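Local coordinates for caspase-3 (Porites astreoides, PDB 6WI4), which probably cleaves proteins after aspartate residues, acting as a cysteine protease in the programmed cell death of coral, at residues T2-N7 with E144-Y149; D81-S86 with A110-C115; M103-L108 with F125-C130; R40-K45 with S172-F177. One frame throughout, in Å; residues are numbered along the deposited sequence.

Contact 1. Residues T2-N7 with E144-Y149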
loop_
_atom_site.group_PDB
_atom_site.type_symbol
_atom_site.label_atom_id
_atom_site.label_comp_id
_atom_site.label_asym_id
_atom_site.label_seq_id
_atom_site.Cartn_x
_atom_site.Cartn_y
_atom_site.Cartn_z
ATOM N N THR A 2 -14.549 -5.644 -19.628
ATOM C CA THR A 2 -13.112 -5.631 -19.410
ATOM C C THR A 2 -12.649 -4.487 -18.517
ATOM O O THR A 2 -11.441 -4.340 -18.315
ATOM C CB THR A 2 -12.370 -5.556 -20.748
ATOM O OG1 THR A 2 -12.772 -4.370 -21.445
ATOM C CG2 THR A 2 -12.671 -6.789 -21.602
ATOM N N ILE A 3 -13.568 -3.682 -17.980
ATOM C CA ILE A 3 -13.235 -2.571 -17.091
ATOM C C ILE A 3 -14.120 -2.656 -15.855
ATOM O O ILE A 3 -15.337 -2.841 -15.973
ATOM C CB ILE A 3 -13.427 -1.214 -17.795
ATOM C CG1 ILE A 3 -12.476 -1.098 -18.989
ATOM C CG2 ILE A 3 -13.220 -0.071 -16.816
ATOM C CD1 ILE A 3 -12.622 0.190 -19.776
ATOM N N TYR A 4 -13.523 -2.498 -14.669
ATOM C CA TYR A 4 -14.315 -2.512 -13.441
ATOM C C TYR A 4 -15.264 -1.321 -13.389
ATOM O O TYR A 4 -14.916 -0.212 -13.799
ATOM C CB TYR A 4 -13.412 -2.466 -12.210
ATOM C CG TYR A 4 -12.678 -3.750 -11.919
ATOM C CD1 TYR A 4 -13.353 -4.868 -11.450
ATOM C CD2 TYR A 4 -11.297 -3.834 -12.097
ATOM C CE1 TYR A 4 -12.680 -6.050 -11.182
ATOM C CE2 TYR A 4 -10.615 -5.010 -11.815
ATOM C CZ TYR A 4 -11.304 -6.102 -11.374
ATOM O OH TYR A 4 -10.619 -7.273 -11.097
ATOM N N LYS A 5 -16.458 -1.551 -12.846
ATOM C CA LYS A 5 -17.374 -0.451 -12.569
ATOM C C LYS A 5 -16.780 0.473 -11.515
ATOM O O LYS A 5 -16.376 0.026 -10.441
ATOM C CB LYS A 5 -18.720 -0.995 -12.092
ATOM N N MET A 6 -16.725 1.768 -11.827
ATOM C CA MET A 6 -16.213 2.779 -10.905
ATOM C C MET A 6 -17.004 4.059 -11.181
ATOM O O MET A 6 -16.563 4.947 -11.912
ATOM C CB MET A 6 -14.712 3.014 -11.067
ATOM C CG MET A 6 -13.829 1.841 -10.656
ATOM S SD MET A 6 -13.740 1.616 -8.873
ATOM C CE MET A 6 -12.538 2.865 -8.457
ATOM N N ASN A 7 -18.202 4.141 -10.599
ATOM C CA ASN A 7 -19.045 5.305 -10.840
ATOM C C ASN A 7 -19.767 5.863 -9.617
ATOM O O ASN A 7 -20.481 6.860 -9.763
ATOM C CB ASN A 7 -20.083 4.997 -11.940
ATOM C CG ASN A 7 -21.004 3.841 -11.588
ATOM O OD1 ASN A 7 -21.283 3.571 -10.427
ATOM N ND2 ASN A 7 -21.504 3.165 -12.611
ATOM N N GLU A 144 -10.547 -15.303 -4.237
ATOM C CA GLU A 144 -9.257 -14.629 -4.327
ATOM C C GLU A 144 -9.156 -13.690 -5.521
ATOM O O GLU A 144 -8.112 -13.057 -5.689
ATOM C CB GLU A 144 -8.108 -15.649 -4.396
ATOM C CG GLU A 144 -7.930 -16.509 -3.141
ATOM C CD GLU A 144 -7.274 -15.774 -1.983
ATOM O OE1 GLU A 144 -6.830 -14.623 -2.174
ATOM O OE2 GLU A 144 -7.182 -16.360 -0.877
ATOM N N ALA A 145 -10.186 -13.581 -6.355
ATOM C CA ALA A 145 -10.090 -12.697 -7.507
ATOM C C ALA A 145 -10.255 -11.226 -7.115
ATOM O O ALA A 145 -10.821 -10.879 -6.072
ATOM C CB ALA A 145 -11.137 -13.061 -8.565
ATOM N N ASP A 146 -9.738 -10.355 -7.986
ATOM C CA ASP A 146 -9.946 -8.908 -7.952
ATOM C C ASP A 146 -9.168 -8.224 -6.835
ATOM O O ASP A 146 -9.421 -7.054 -6.534
ATOM C CB ASP A 146 -11.439 -8.548 -7.864
ATOM C CG ASP A 146 -12.268 -9.258 -8.915
ATOM O OD1 ASP A 146 -11.882 -9.217 -10.105
ATOM O OD2 ASP A 146 -13.292 -9.864 -8.551
ATOM N N PHE A 147 -8.194 -8.906 -6.248
ATOM C CA PHE A 147 -7.190 -8.278 -5.401
ATOM C C PHE A 147 -6.024 -7.781 -6.247
ATOM O O PHE A 147 -5.646 -8.403 -7.243
ATOM C CB PHE A 147 -6.630 -9.255 -4.367
ATOM C CG PHE A 147 -7.563 -9.588 -3.235
ATOM C CD1 PHE A 147 -8.478 -10.617 -3.355
ATOM C CD2 PHE A 147 -7.486 -8.891 -2.041
ATOM C CE1 PHE A 147 -9.311 -10.944 -2.316
ATOM C CE2 PHE A 147 -8.315 -9.208 -0.994
ATOM C CZ PHE A 147 -9.233 -10.232 -1.127
ATOM N N VAL A 148 -5.430 -6.672 -5.817
ATOM C CA VAL A 148 -4.145 -6.235 -6.350
ATOM C C VAL A 148 -3.316 -5.733 -5.178
ATOM O O VAL A 148 -3.821 -5.000 -4.321
ATOM C CB VAL A 148 -4.294 -5.172 -7.462
ATOM C CG1 VAL A 148 -5.081 -3.942 -6.999
ATOM C CG2 VAL A 148 -2.934 -4.791 -8.002
ATOM N N TYR A 149 -2.066 -6.184 -5.098
ATOM C CA TYR A 149 -1.195 -5.892 -3.965
ATOM C C TYR A 149 0.003 -5.133 -4.508
ATOM O O TYR A 149 0.821 -5.699 -5.246
ATOM C CB TYR A 149 -0.762 -7.169 -3.243
ATOM C CG TYR A 149 -1.883 -8.139 -2.910
ATOM C CD1 TYR A 149 -2.247 -9.133 -3.804
ATOM C CD2 TYR A 149 -2.564 -8.071 -1.698
ATOM C CE1 TYR A 149 -3.257 -10.044 -3.506
ATOM C CE2 TYR A 149 -3.584 -8.972 -1.404
ATOM C CZ TYR A 149 -3.916 -9.956 -2.305
ATOM O OH TYR A 149 -4.916 -10.872 -2.023
#

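Contact 2. Residues D81-S86 with A110-C115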
loop_
_atom_site.group_PDB
_atom_site.type_symbol
_atom_site.label_atom_id
_atom_site.label_comp_id
_atom_site.label_asym_id
_atom_site.label_seq_id
_atom_site.Cartn_x
_atom_site.Cartn_y
_atom_site.Cartn_z
ATOM N N ASP A 81 -17.950 0.683 -4.928
ATOM C CA ASP A 81 -17.402 -0.011 -6.085
ATOM C C ASP A 81 -16.057 -0.672 -5.822
ATOM O O ASP A 81 -15.636 -1.515 -6.623
ATOM C CB ASP A 81 -17.216 0.964 -7.255
ATOM C CG ASP A 81 -18.534 1.423 -7.864
ATOM O OD1 ASP A 81 -19.508 0.640 -7.850
ATOM O OD2 ASP A 81 -18.570 2.570 -8.347
ATOM N N ALA A 82 -15.367 -0.305 -4.746
ATOM C CA ALA A 82 -13.974 -0.706 -4.568
ATOM C C ALA A 82 -13.602 -0.536 -3.102
ATOM O O ALA A 82 -14.340 0.075 -2.329
ATOM C CB ALA A 82 -13.050 0.118 -5.468
ATOM N N PHE A 83 -12.432 -1.065 -2.731
ATOM C CA PHE A 83 -11.905 -0.935 -1.372
ATOM C C PHE A 83 -10.401 -0.754 -1.445
ATOM O O PHE A 83 -9.741 -1.419 -2.246
ATOM C CB PHE A 83 -12.240 -2.163 -0.514
ATOM C CG PHE A 83 -11.603 -2.151 0.854
ATOM C CD1 PHE A 83 -12.040 -1.261 1.825
ATOM C CD2 PHE A 83 -10.583 -3.036 1.171
ATOM C CE1 PHE A 83 -11.450 -1.245 3.086
ATOM C CE2 PHE A 83 -9.991 -3.025 2.426
ATOM C CZ PHE A 83 -10.431 -2.124 3.386
ATOM N N ILE A 84 -9.860 0.127 -0.600
ATOM C CA ILE A 84 -8.421 0.377 -0.523
ATOM C C ILE A 84 -7.955 0.163 0.908
ATOM O O ILE A 84 -8.576 0.679 1.845
ATOM C CB ILE A 84 -8.071 1.802 -0.984
ATOM C CG1 ILE A 84 -8.256 1.921 -2.494
ATOM C CG2 ILE A 84 -6.646 2.191 -0.541
ATOM C CD1 ILE A 84 -8.032 3.336 -3.020
ATOM N N PHE A 85 -6.847 -0.562 1.070
ATOM C CA PHE A 85 -6.158 -0.702 2.348
ATOM C C PHE A 85 -4.686 -0.375 2.142
ATOM O O PHE A 85 -4.057 -0.917 1.232
ATOM C CB PHE A 85 -6.310 -2.122 2.906
ATOM C CG PHE A 85 -5.581 -2.351 4.195
ATOM C CD1 PHE A 85 -4.234 -2.702 4.201
ATOM C CD2 PHE A 85 -6.248 -2.252 5.400
ATOM C CE1 PHE A 85 -3.564 -2.916 5.383
ATOM C CE2 PHE A 85 -5.574 -2.471 6.596
ATOM C CZ PHE A 85 -4.239 -2.811 6.580
ATOM N N SER A 86 -4.127 0.486 2.987
ATOM C CA SER A 86 -2.716 0.827 2.850
ATOM C C SER A 86 -2.075 0.860 4.227
ATOM O O SER A 86 -2.708 1.234 5.214
ATOM C CB SER A 86 -2.523 2.173 2.126
ATOM O OG SER A 86 -3.076 3.253 2.880
ATOM N N ALA A 110 -6.679 -12.133 4.017
ATOM C CA ALA A 110 -7.579 -13.283 4.019
ATOM C C ALA A 110 -8.995 -12.887 4.415
ATOM O O ALA A 110 -9.966 -13.342 3.799
ATOM C CB ALA A 110 -7.049 -14.359 4.966
ATOM N N ILE A 111 -9.131 -12.028 5.426
ATOM C CA ILE A 111 -10.438 -11.682 5.968
ATOM C C ILE A 111 -11.346 -11.001 4.943
ATOM O O ILE A 111 -12.550 -10.878 5.182
ATOM C CB ILE A 111 -10.249 -10.810 7.232
ATOM C CG1 ILE A 111 -11.562 -10.647 8.001
ATOM C CG2 ILE A 111 -9.667 -9.457 6.873
ATOM C CD1 ILE A 111 -11.380 -10.549 9.499
ATOM N N PHE A 112 -10.818 -10.621 3.777
ATOM C CA PHE A 112 -11.613 -9.968 2.743
ATOM C C PHE A 112 -11.996 -10.889 1.592
ATOM O O PHE A 112 -12.810 -10.492 0.749
ATOM C CB PHE A 112 -10.858 -8.759 2.185
ATOM C CG PHE A 112 -10.687 -7.653 3.175
ATOM C CD1 PHE A 112 -11.728 -6.783 3.442
ATOM C CD2 PHE A 112 -9.490 -7.491 3.848
ATOM C CE1 PHE A 112 -11.574 -5.767 4.355
ATOM C CE2 PHE A 112 -9.330 -6.479 4.765
ATOM C CZ PHE A 112 -10.374 -5.612 5.019
ATOM N N LYS A 113 -11.433 -12.099 1.526
ATOM C CA LYS A 113 -11.803 -13.011 0.451
ATOM C C LYS A 113 -13.235 -13.510 0.593
ATOM O O LYS A 113 -13.821 -13.971 -0.394
ATOM C CB LYS A 113 -10.836 -14.198 0.409
ATOM N N ASP A 114 -13.806 -13.425 1.796
ATOM C CA ASP A 114 -15.161 -13.887 2.074
ATOM C C ASP A 114 -16.071 -12.743 2.500
ATOM O O ASP A 114 -17.055 -12.968 3.214
ATOM C CB ASP A 114 -15.139 -14.975 3.149
ATOM C CG ASP A 114 -14.202 -16.115 2.803
ATOM O OD1 ASP A 114 -14.397 -16.742 1.739
ATOM O OD2 ASP A 114 -13.264 -16.376 3.589
ATOM N N CYS A 115 -15.756 -11.515 2.096
ATOM C CA CYS A 115 -16.606 -10.366 2.390
ATOM C C CYS A 115 -17.553 -10.236 1.201
ATOM O O CYS A 115 -17.161 -9.795 0.118
ATOM C CB CYS A 115 -15.760 -9.118 2.640
ATOM S SG CYS A 115 -16.579 -7.493 2.536
#

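Contact 3. Residues M103-L108 with F125-C130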
loop_
_atom_site.group_PDB
_atom_site.type_symbol
_atom_site.label_atom_id
_atom_site.label_comp_id
_atom_site.label_asym_id
_atom_site.label_seq_id
_atom_site.Cartn_x
_atom_site.Cartn_y
_atom_site.Cartn_z
ATOM N N MET A 103 2.984 -9.431 12.294
ATOM C CA MET A 103 1.866 -10.263 11.885
ATOM C C MET A 103 2.008 -10.572 10.404
ATOM O O MET A 103 2.616 -9.812 9.650
ATOM C CB MET A 103 0.514 -9.594 12.162
ATOM C CG MET A 103 0.411 -8.185 11.631
ATOM S SD MET A 103 -1.167 -7.386 11.986
ATOM C CE MET A 103 -2.283 -8.444 11.081
ATOM N N ALA A 104 1.443 -11.703 9.996
ATOM C CA ALA A 104 1.534 -12.120 8.603
ATOM C C ALA A 104 0.618 -11.276 7.728
ATOM O O ALA A 104 -0.531 -11.010 8.085
ATOM C CB ALA A 104 1.166 -13.594 8.464
ATOM N N ILE A 105 1.132 -10.868 6.564
ATOM C CA ILE A 105 0.327 -10.112 5.607
ATOM C C ILE A 105 -0.865 -10.937 5.131
ATOM O O ILE A 105 -1.944 -10.393 4.871
ATOM C CB ILE A 105 1.220 -9.643 4.434
ATOM C CG1 ILE A 105 2.145 -8.515 4.892
ATOM C CG2 ILE A 105 0.387 -9.188 3.253
ATOM C CD1 ILE A 105 3.160 -8.088 3.852
ATOM N N LYS A 106 -0.702 -12.259 5.026
ATOM C CA LYS A 106 -1.828 -13.122 4.668
ATOM C C LYS A 106 -3.010 -12.944 5.616
ATOM O O LYS A 106 -4.163 -13.044 5.184
ATOM C CB LYS A 106 -1.384 -14.584 4.657
ATOM C CG LYS A 106 -0.443 -14.937 3.527
ATOM N N ASP A 107 -2.746 -12.681 6.901
ATOM C CA ASP A 107 -3.828 -12.413 7.847
ATOM C C ASP A 107 -4.658 -11.212 7.416
ATOM O O ASP A 107 -5.894 -11.270 7.406
ATOM C CB ASP A 107 -3.262 -12.174 9.246
ATOM C CG ASP A 107 -2.750 -13.439 9.891
ATOM O OD1 ASP A 107 -2.690 -14.476 9.197
ATOM O OD2 ASP A 107 -2.399 -13.389 11.092
ATOM N N LEU A 108 -3.989 -10.102 7.087
ATOM C CA LEU A 108 -4.680 -8.884 6.679
ATOM C C LEU A 108 -5.654 -9.159 5.548
ATOM O O LEU A 108 -6.821 -8.759 5.597
ATOM C CB LEU A 108 -3.666 -7.827 6.235
ATOM C CG LEU A 108 -2.743 -7.200 7.272
ATOM C CD1 LEU A 108 -1.688 -6.332 6.607
ATOM C CD2 LEU A 108 -3.568 -6.385 8.220
ATOM N N PHE A 125 -4.477 -3.230 -2.141
ATOM C CA PHE A 125 -3.619 -3.145 -0.966
ATOM C C PHE A 125 -2.305 -2.484 -1.356
ATOM O O PHE A 125 -1.690 -2.873 -2.355
ATOM C CB PHE A 125 -3.375 -4.538 -0.386
ATOM C CG PHE A 125 -4.574 -5.112 0.279
ATOM C CD1 PHE A 125 -5.639 -5.580 -0.468
ATOM C CD2 PHE A 125 -4.663 -5.147 1.658
ATOM C CE1 PHE A 125 -6.767 -6.093 0.151
ATOM C CE2 PHE A 125 -5.783 -5.651 2.276
ATOM C CZ PHE A 125 -6.834 -6.128 1.519
ATOM N N PHE A 126 -1.891 -1.475 -0.591
ATOM C CA PHE A 126 -0.633 -0.773 -0.816
ATOM C C PHE A 126 0.250 -0.929 0.411
ATOM O O PHE A 126 -0.197 -0.672 1.532
ATOM C CB PHE A 126 -0.855 0.718 -1.088
ATOM C CG PHE A 126 -1.745 1.003 -2.260
ATOM C CD1 PHE A 126 -3.122 1.059 -2.110
ATOM C CD2 PHE A 126 -1.194 1.257 -3.510
ATOM C CE1 PHE A 126 -3.944 1.337 -3.191
ATOM C CE2 PHE A 126 -2.016 1.529 -4.599
ATOM C CZ PHE A 126 -3.390 1.574 -4.433
ATOM N N PHE A 127 1.507 -1.310 0.202
ATOM C CA PHE A 127 2.429 -1.560 1.306
ATOM C C PHE A 127 3.682 -0.724 1.135
ATOM O O PHE A 127 4.370 -0.844 0.115
ATOM C CB PHE A 127 2.836 -3.033 1.371
ATOM C CG PHE A 127 1.702 -3.978 1.545
ATOM C CD1 PHE A 127 1.188 -4.230 2.801
ATOM C CD2 PHE A 127 1.145 -4.624 0.460
ATOM C CE1 PHE A 127 0.121 -5.106 2.966
ATOM C CE2 PHE A 127 0.087 -5.519 0.623
ATOM C CZ PHE A 127 -0.421 -5.757 1.878
ATOM N N GLN A 128 4.015 0.081 2.147
ATOM C CA GLN A 128 5.343 0.664 2.280
ATOM C C GLN A 128 5.941 0.054 3.545
ATOM O O GLN A 128 5.555 0.419 4.658
ATOM C CB GLN A 128 5.299 2.186 2.352
ATOM C CG GLN A 128 6.635 2.823 2.752
ATOM C CD GLN A 128 7.785 2.423 1.839
ATOM O OE1 GLN A 128 7.648 2.403 0.612
ATOM N NE2 GLN A 128 8.933 2.115 2.436
ATOM N N ALA A 129 6.861 -0.897 3.364
ATOM C CA ALA A 129 7.456 -1.675 4.440
ATOM C C ALA A 129 8.589 -2.503 3.862
ATOM O O ALA A 129 8.588 -2.845 2.675
ATOM C CB ALA A 129 6.428 -2.597 5.120
ATOM N N CYS A 130 9.560 -2.823 4.704
ATOM C CA CYS A 130 10.596 -3.721 4.231
ATOM C C CYS A 130 10.017 -5.109 4.011
ATOM O O CYS A 130 9.019 -5.496 4.624
ATOM C CB CYS A 130 11.746 -3.760 5.228
ATOM S SG CYS A 130 12.736 -2.272 5.206
#

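Contact 4. Residues R40-K45 with S172-F177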
loop_
_atom_site.group_PDB
_atom_site.type_symbol
_atom_site.label_atom_id
_atom_site.label_comp_id
_atom_site.label_asym_id
_atom_site.label_seq_id
_atom_site.Cartn_x
_atom_site.Cartn_y
_atom_site.Cartn_z
ATOM N N ARG A 40 1.804 9.499 4.735
ATOM C CA ARG A 40 0.415 9.425 5.177
ATOM C C ARG A 40 -0.398 10.568 4.590
ATOM O O ARG A 40 -1.482 10.357 4.031
ATOM C CB ARG A 40 0.353 9.459 6.705
ATOM C CG ARG A 40 -1.065 9.522 7.275
ATOM C CD ARG A 40 -1.040 10.057 8.716
ATOM N NE ARG A 40 -0.600 11.449 8.757
ATOM C CZ ARG A 40 -0.198 12.066 9.860
ATOM N NH1 ARG A 40 0.184 13.340 9.808
ATOM N NH2 ARG A 40 -0.177 11.413 11.011
ATOM N N ASP A 41 0.132 11.790 4.680
ATOM C CA ASP A 41 -0.615 12.936 4.184
ATOM C C ASP A 41 -0.768 12.878 2.669
ATOM O O ASP A 41 -1.825 13.243 2.136
ATOM C CB ASP A 41 0.067 14.235 4.614
ATOM C CG ASP A 41 0.006 14.470 6.113
ATOM O OD1 ASP A 41 -0.738 13.753 6.819
ATOM O OD2 ASP A 41 0.701 15.400 6.577
ATOM N N ALA A 42 0.268 12.413 1.954
ATOM C CA ALA A 42 0.168 12.312 0.505
ATOM C C ALA A 42 -0.866 11.267 0.089
ATOM O O ALA A 42 -1.641 11.492 -0.845
ATOM C CB ALA A 42 1.537 11.979 -0.091
ATOM N N LEU A 43 -0.886 10.113 0.759
ATOM C CA LEU A 43 -1.874 9.092 0.411
ATOM C C LEU A 43 -3.281 9.559 0.724
ATOM O O LEU A 43 -4.219 9.253 -0.021
ATOM C CB LEU A 43 -1.599 7.796 1.169
ATOM C CG LEU A 43 -0.486 6.919 0.631
ATOM C CD1 LEU A 43 -0.436 5.650 1.469
ATOM C CD2 LEU A 43 -0.701 6.581 -0.846
ATOM N N ALA A 44 -3.458 10.260 1.849
ATOM C CA ALA A 44 -4.789 10.736 2.202
ATOM C C ALA A 44 -5.304 11.711 1.151
ATOM O O ALA A 44 -6.460 11.622 0.722
ATOM C CB ALA A 44 -4.763 11.375 3.588
ATOM N N LYS A 45 -4.439 12.620 0.699
ATOM C CA LYS A 45 -4.809 13.571 -0.341
ATOM C C LYS A 45 -5.149 12.848 -1.641
ATOM O O LYS A 45 -6.168 13.142 -2.285
ATOM C CB LYS A 45 -3.659 14.563 -0.537
ATOM C CG LYS A 45 -3.895 15.611 -1.604
ATOM C CD LYS A 45 -2.715 16.582 -1.712
ATOM C CE LYS A 45 -2.898 17.501 -2.918
ATOM N NZ LYS A 45 -1.770 18.459 -3.048
ATOM N N SER A 172 6.618 8.267 -5.375
ATOM C CA SER A 172 6.462 7.969 -6.791
ATOM C C SER A 172 5.016 7.634 -7.122
ATOM O O SER A 172 4.503 8.031 -8.175
ATOM C CB SER A 172 7.374 6.807 -7.191
ATOM O OG SER A 172 8.742 7.146 -6.998
ATOM N N LEU A 173 4.347 6.898 -6.236
ATOM C CA LEU A 173 2.957 6.537 -6.475
ATOM C C LEU A 173 2.079 7.780 -6.552
ATOM O O LEU A 173 1.251 7.910 -7.460
ATOM C CB LEU A 173 2.470 5.580 -5.386
ATOM C CG LEU A 173 1.144 4.885 -5.679
ATOM C CD1 LEU A 173 1.205 3.425 -5.290
ATOM C CD2 LEU A 173 0.024 5.612 -4.970
ATOM N N THR A 174 2.251 8.717 -5.615
ATOM C CA THR A 174 1.392 9.897 -5.665
ATOM C C THR A 174 1.696 10.747 -6.898
ATOM O O THR A 174 0.772 11.259 -7.537
ATOM C CB THR A 174 1.508 10.694 -4.360
ATOM O OG1 THR A 174 2.851 11.130 -4.168
ATOM C CG2 THR A 174 1.104 9.828 -3.187
ATOM N N LYS A 175 2.970 10.851 -7.292
ATOM C CA LYS A 175 3.320 11.600 -8.497
ATOM C C LYS A 175 2.709 10.963 -9.738
ATOM O O LYS A 175 2.056 11.640 -10.542
ATOM C CB LYS A 175 4.837 11.692 -8.637
ATOM C CG LYS A 175 5.307 12.462 -9.856
ATOM C CD LYS A 175 6.769 12.876 -9.696
ATOM N N VAL A 176 2.892 9.651 -9.908
ATOM C CA VAL A 176 2.368 8.993 -11.102
ATOM C C VAL A 176 0.845 9.025 -11.121
ATOM O O VAL A 176 0.234 9.275 -12.168
ATOM C CB VAL A 176 2.887 7.546 -11.202
ATOM C CG1 VAL A 176 2.147 6.797 -12.312
ATOM C CG2 VAL A 176 4.386 7.519 -11.466
ATOM N N PHE A 177 0.203 8.748 -9.980
ATOM C CA PHE A 177 -1.256 8.697 -9.973
ATOM C C PHE A 177 -1.847 10.083 -10.202
ATOM O O PHE A 177 -2.862 10.216 -10.893
ATOM C CB PHE A 177 -1.780 8.116 -8.657
ATOM C CG PHE A 177 -1.793 6.595 -8.593
ATOM C CD1 PHE A 177 -0.710 5.838 -9.034
ATOM C CD2 PHE A 177 -2.888 5.922 -8.044
ATOM C CE1 PHE A 177 -0.722 4.435 -8.944
ATOM C CE2 PHE A 177 -2.899 4.544 -7.937
ATOM C CZ PHE A 177 -1.822 3.787 -8.394
#

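Contact 1. Residues T2-N7 with E144-Y149
The phenol ring of Y4 and the carboxylate of D146 meet with their planes almost perpendicular, 88° apart, and the oxygen OD1 of D146 lies at the hydroxyl edge of the ring, in the ring plane. Y4 OH donates a short hydrogen bond to D146 OD1 at 2.5 Å. It arrives on the anti side of the carboxylate, 25° out of its plane. The ring carbon Y4 CE1 stands 3.4 Å from the same oxygen, D146 OD1, and the rest of the two segments stays apart, with Y4 CA and D146 CA 9.5 Å from each other. The length of the tyrosine side chain bridges this gap, and with Y4 CG beside the backbone N and anti to the carbonyl carbon (chi1 -73°) the ring is carried toward D146 at a slant. The place is the end of the central sheet of the caspase fold where strand 147-151 begins: D146 comes just ahead of it, while 2-7 is an irregular N-terminal run held by backbone bonds from T2 and Y4 to E225. Next to the pair sits R223, past the end of strand 217-220; R223 N bonds to Y4 OH, and R223 NE, outside both segments, forms a salt bridge with D146 OD1. That positive charge would tend to keep the buried carboxylate ionised and so make OD1 a stronger acceptor for the phenol. A phenylalanine in place of Y4 would probably leave D146 OD1 without its phenol donor and R223 N without its hydroxyl acceptor. P122 and L222 pack against the ring of Y4.

Contact 2. Residues D81-S86 with A110-C115
F83 reaches from the central sheet of the caspase fold to F112, in the paired turns after helix 105-110, and its ring carries the contact from the strand side. Its CB leaves strand 83-88 toward 110-115, and with CG anti to the backbone N (chi1 174°) the ring is carried toward F112. CD2 comes first, lying 4.3 Å above the plane of the F112 ring, toward its rim. CE2 follows and makes the closest approach, 3.7 Å from F112 CZ and equally near F112 CE1. At the tip, F83 CZ is slightly farther off, 3.9 Å from F112 CZ and from F112 CE1. The rings are 4.9 Å apart between centroids with their planes 31° apart, an oblique pairing in which F83 covers one face of F112. F112 has a second deposited conformer, so this describes one of its positions. M72 of helix 62-73 touches both rings. An alanine in place of F83 would end at CB and would probably open a gap against that face of F112 and beside M72. On the far side the backbone of F112 is part of a type I turn, closed by K113 N bonding to A110 O at 3.0 Å.

Contact 3. Residues M103-L108 with F125-C130
One residue beyond F127, the ring on which I105 and L108 converge, Q128 NE2 is gripped by two partners, the hydroxyl OG of S159 and an acidic side chain of the bound peptide. This is the active-site end of strand 123-128 in the caspase fold: Q128, A129 and C130 match the start of the family's QACxG motif, whose cysteine is the nucleophile in related caspases, and C130 too packs on an acidic side chain of the peptide. F127 points to the opposite side of the sheet from Q128, toward helix 105-110. The side chains of I105 and F127 run antiparallel past one another. The methyl CG2 of I105, placed anti to the backbone N, does the touching, 3.8 Å from F127 CZ and 4.1 Å from F127 CE1. L108, one helical turn on, comes from another side: its CD1 sits near the ring plane, at the edge. The contact is thus purely apolar, two branched side chains against one corner of a ring. Y151 of strand 147-151 stacks on F127, and I87 of strand 83-88 also touches it, which limits how the ring can turn. The second methyl contact is the looser, L108 CD1 to F127 CE1 at 4.2 Å.

Contact 4. Residues R40-K45 with S172-F177
A42 CB and T174 CG2 touch methyl to methyl at 3.8 Å, at the point where the two helices have their nearest CA atoms. The same T174 methyl lies 4.0 Å from A42 O, so it rests against backbone as well as side chain. Beside this pair, L43 CD2 reaches L173 CD2 at 4.3 Å and passes T174 CG2 at a similar distance; the CB of L43 does not aim at the other helix, but the end of its side chain bends closer. T174 keeps its polar end out of the interface: with OG1 between the backbone N and the carbonyl carbon (chi1 61°), the hydroxyl bonds to the carbonyls of I170 and Q171 on its own helix, and CG2 is left to face A42. L173 is backed in turn by F177, whose ring carries L173 CD2 4.0 Å above its centre. Farther out on the first helix, R40 grips D41 side-on, NE at 3.0 Å and NH1 at 3.2 Å both to D41 OD1, while R40 NH2 bonds to N58 OD1. Beneath L43 lie I16, S86 and L88 of the central sheet. The two helical segments run in roughly the same direction, 26° apart, with axes 10.0 Å from each other: helices 36-49 and 168-180 packed side by side on one face of the sheet, as in the layered alpha/beta fold of caspases.

How the contacts relate
All four contacts lie in or against the central six-stranded caspase sheet. Contacts 2 and 3, centres 13 Å apart, use the neighbouring strands 83-88 and 123-128 and join one face to helix 105-110 and the turns after it. Contact 4 covers the other face, where L43 meets S86 and L173 meets F126. Contact 1 lies where strand 147-151 begins, its centre about 19 Å from that of contact 3; N7 N bonds to D81 OD2. The segments of contacts 1 and 4 alternate along the chain, joining the N-terminal run and helix 36-49 to later parts; those of contacts 2 and 3 alternate between them, and strand 123-128 ends near Q128, with C130 just beyond, at the peptide.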